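Local atomic coordinates of cellulosomal scaffoldin adaptor protein B (Acetivibrio cellulolyticus, PDB entry 4U3S), a protein that acts as an adaptor scaffoldin of the cellulosome; this part is its third type II cohesin domain, a module type that binds dockerins. Residues R102-P107 / F146-N151. Sequence-based numbering, arbitrary orientation.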
loop_
_atom_site.group_PDB
_atom_site.type_symbol
_atom_site.label_atom_id
_atom_site.label_comp_id
_atom_site.label_asym_id
_atom_site.label_seq_id
_atom_site.Cartn_x
_atom_site.Cartn_y
_atom_site.Cartn_z
ATOM N N ARG A 102 16.524 -14.505 7.277
ATOM C CA ARG A 102 16.345 -15.785 7.999
ATOM C C ARG A 102 17.642 -16.543 8.206
ATOM O O ARG A 102 17.840 -17.164 9.252
ATOM C CB ARG A 102 15.344 -16.692 7.282
ATOM C CG ARG A 102 13.921 -16.199 7.370
ATOM C CD ARG A 102 12.917 -17.263 6.957
ATOM N NE ARG A 102 13.187 -17.847 5.643
ATOM C CZ ARG A 102 12.812 -17.335 4.466
ATOM N NH1 ARG A 102 12.131 -16.202 4.387
ATOM N NH2 ARG A 102 13.128 -17.974 3.347
ATOM N N ALA A 103 18.531 -16.483 7.219
ATOM C CA ALA A 103 19.817 -17.167 7.310
ATOM C C ALA A 103 20.707 -16.591 8.434
ATOM O O ALA A 103 21.556 -17.300 8.945
ATOM C CB ALA A 103 20.547 -17.111 5.982
ATOM N N SER A 104 20.495 -15.336 8.830
ATOM C CA SER A 104 21.273 -14.753 9.952
ATOM C C SER A 104 20.972 -15.385 11.304
ATOM O O SER A 104 21.785 -15.271 12.234
ATOM C CB SER A 104 20.973 -13.257 10.087
ATOM O OG SER A 104 19.698 -13.009 10.670
ATOM N N GLU A 105 19.780 -15.964 11.429
ATOM C CA GLU A 105 19.300 -16.553 12.700
ATOM C C GLU A 105 19.361 -15.528 13.822
ATOM O O GLU A 105 19.555 -15.875 15.002
ATOM C CB GLU A 105 20.095 -17.808 13.053
ATOM C CG GLU A 105 19.940 -18.915 12.028
ATOM C CD GLU A 105 20.538 -20.226 12.481
ATOM O OE1 GLU A 105 20.168 -20.691 13.576
ATOM O OE2 GLU A 105 21.325 -20.809 11.719
ATOM N N SER A 106 19.207 -14.257 13.446
ATOM C CA SER A 106 19.289 -13.163 14.372
ATOM C C SER A 106 18.058 -12.293 14.172
ATOM O O SER A 106 18.116 -11.233 13.521
ATOM C CB SER A 106 20.567 -12.380 14.114
ATOM O OG SER A 106 20.814 -11.498 15.198
ATOM N N PRO A 107 16.916 -12.754 14.677
ATOM C CA PRO A 107 15.680 -12.015 14.485
ATOM C C PRO A 107 15.613 -10.757 15.308
ATOM O O PRO A 107 16.190 -10.718 16.407
ATOM C CB PRO A 107 14.604 -12.994 14.940
ATOM C CG PRO A 107 15.281 -13.875 15.915
ATOM C CD PRO A 107 16.706 -13.984 15.460
ATOM N N PHE A 146 4.575 -8.057 10.390
ATOM C CA PHE A 146 4.938 -9.161 9.506
ATOM C C PHE A 146 6.173 -9.887 10.019
ATOM O O PHE A 146 6.996 -9.295 10.696
ATOM C CB PHE A 146 5.210 -8.622 8.094
ATOM C CG PHE A 146 3.982 -8.014 7.453
ATOM C CD1 PHE A 146 3.626 -6.713 7.733
ATOM C CD2 PHE A 146 3.179 -8.748 6.625
ATOM C CE1 PHE A 146 2.474 -6.162 7.186
ATOM C CE2 PHE A 146 2.032 -8.185 6.053
ATOM C CZ PHE A 146 1.686 -6.901 6.341
ATOM N N ASN A 147 6.282 -11.171 9.685
ATOM C CA ASN A 147 7.425 -11.957 10.102
ATOM C C ASN A 147 8.335 -12.236 8.916
ATOM O O ASN A 147 8.020 -11.878 7.758
ATOM C CB ASN A 147 6.995 -13.235 10.790
ATOM C CG ASN A 147 6.251 -14.182 9.874
ATOM O OD1 ASN A 147 6.475 -14.215 8.666
ATOM N ND2 ASN A 147 5.380 -15.006 10.466
ATOM N N TRP A 148 9.463 -12.879 9.193
ATOM C CA TRP A 148 10.479 -13.032 8.177
ATOM C C TRP A 148 10.225 -14.152 7.182
ATOM O O TRP A 148 11.050 -14.381 6.287
ATOM C CB TRP A 148 11.858 -13.147 8.793
ATOM C CG TRP A 148 12.156 -14.373 9.652
ATOM C CD1 TRP A 148 11.438 -15.514 9.795
ATOM C CD2 TRP A 148 13.341 -14.542 10.426
ATOM N NE1 TRP A 148 12.105 -16.398 10.637
ATOM C CE2 TRP A 148 13.284 -15.815 11.024
ATOM C CE3 TRP A 148 14.463 -13.739 10.645
ATOM C CZ2 TRP A 148 14.289 -16.284 11.862
ATOM C CZ3 TRP A 148 15.459 -14.206 11.477
ATOM C CH2 TRP A 148 15.360 -15.460 12.083
ATOM N N TYR A 149 9.075 -14.809 7.287
ATOM C CA TYR A 149 8.619 -15.667 6.211
ATOM C C TYR A 149 7.760 -14.879 5.236
ATOM O O TYR A 149 7.355 -15.398 4.213
ATOM C CB TYR A 149 7.821 -16.831 6.774
ATOM C CG TYR A 149 8.701 -17.855 7.445
ATOM C CD1 TYR A 149 9.540 -18.677 6.687
ATOM C CD2 TYR A 149 8.685 -18.016 8.813
ATOM C CE1 TYR A 149 10.335 -19.651 7.281
ATOM C CE2 TYR A 149 9.475 -18.986 9.429
ATOM C CZ TYR A 149 10.304 -19.791 8.657
ATOM O OH TYR A 149 11.091 -20.755 9.256
ATOM N N GLY A 150 7.482 -13.632 5.578
ATOM C CA GLY A 150 6.748 -12.717 4.711
ATOM C C GLY A 150 5.264 -12.656 5.039
ATOM O O GLY A 150 4.476 -12.075 4.264
ATOM N N ASN A 151 4.869 -13.244 6.164
ATOM C CA ASN A 151 3.454 -13.354 6.501
ATOM C C ASN A 151 2.977 -12.325 7.501
ATOM O O ASN A 151 3.692 -11.941 8.421
ATOM C CB ASN A 151 3.164 -14.753 7.041
ATOM C CG ASN A 151 3.302 -15.804 5.975
ATOM O OD1 ASN A 151 2.814 -15.620 4.859
ATOM N ND2 ASN A 151 3.967 -16.915 6.303
#
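The W148 indole carries the aliphatic part of R102 on one face: R102 CG stands 3.4 Å from the centroid of the five-membered ring and 9° off its normal, a CH-pi contact. At the edge of the indole, in its plane, lies Y149 CD2. Y149 receives the next methylene, R102 CD, over a face of its ring at 3.9 Å from the centroid. The guanidinium lies nearly parallel to that ring, the planes 14° apart, with Y149 CD1 over one of its faces. Against the indole the same guanidinium is turned steeply. Its edge serves polar bonding instead: NH1 of R102 donates to the carbonyl O of W148 at 2.8 Å, 157° at the hydrogen, with the acceptor in the guanidinium plane. A bend at chi3 turns the chain from the indole face to this carbonyl, so R102 grips both backbone and side chain of W148. At the benzo end of the indole, P107 CB lies 3.8 Å from W148 CZ3.

W148 and Y149 are the central residues of a type I turn from N147 to G150, closed by G150 N to N147 O at 2.8 Å. N147 OD1 accepts from Y149 N, forming an Asx turn, and from N151 N. N151 OD1 is hydrogen-bonded to a basic side chain on the chain of another protein. Y101 meets the W148 ring edge-to-face, while N31 touches both W148 and P107. This surface contact thus packs the last turn of helix 98-104 and the following loop against the turn of the hairpin joining strands 143-147 and 152-153 of the cohesin domain.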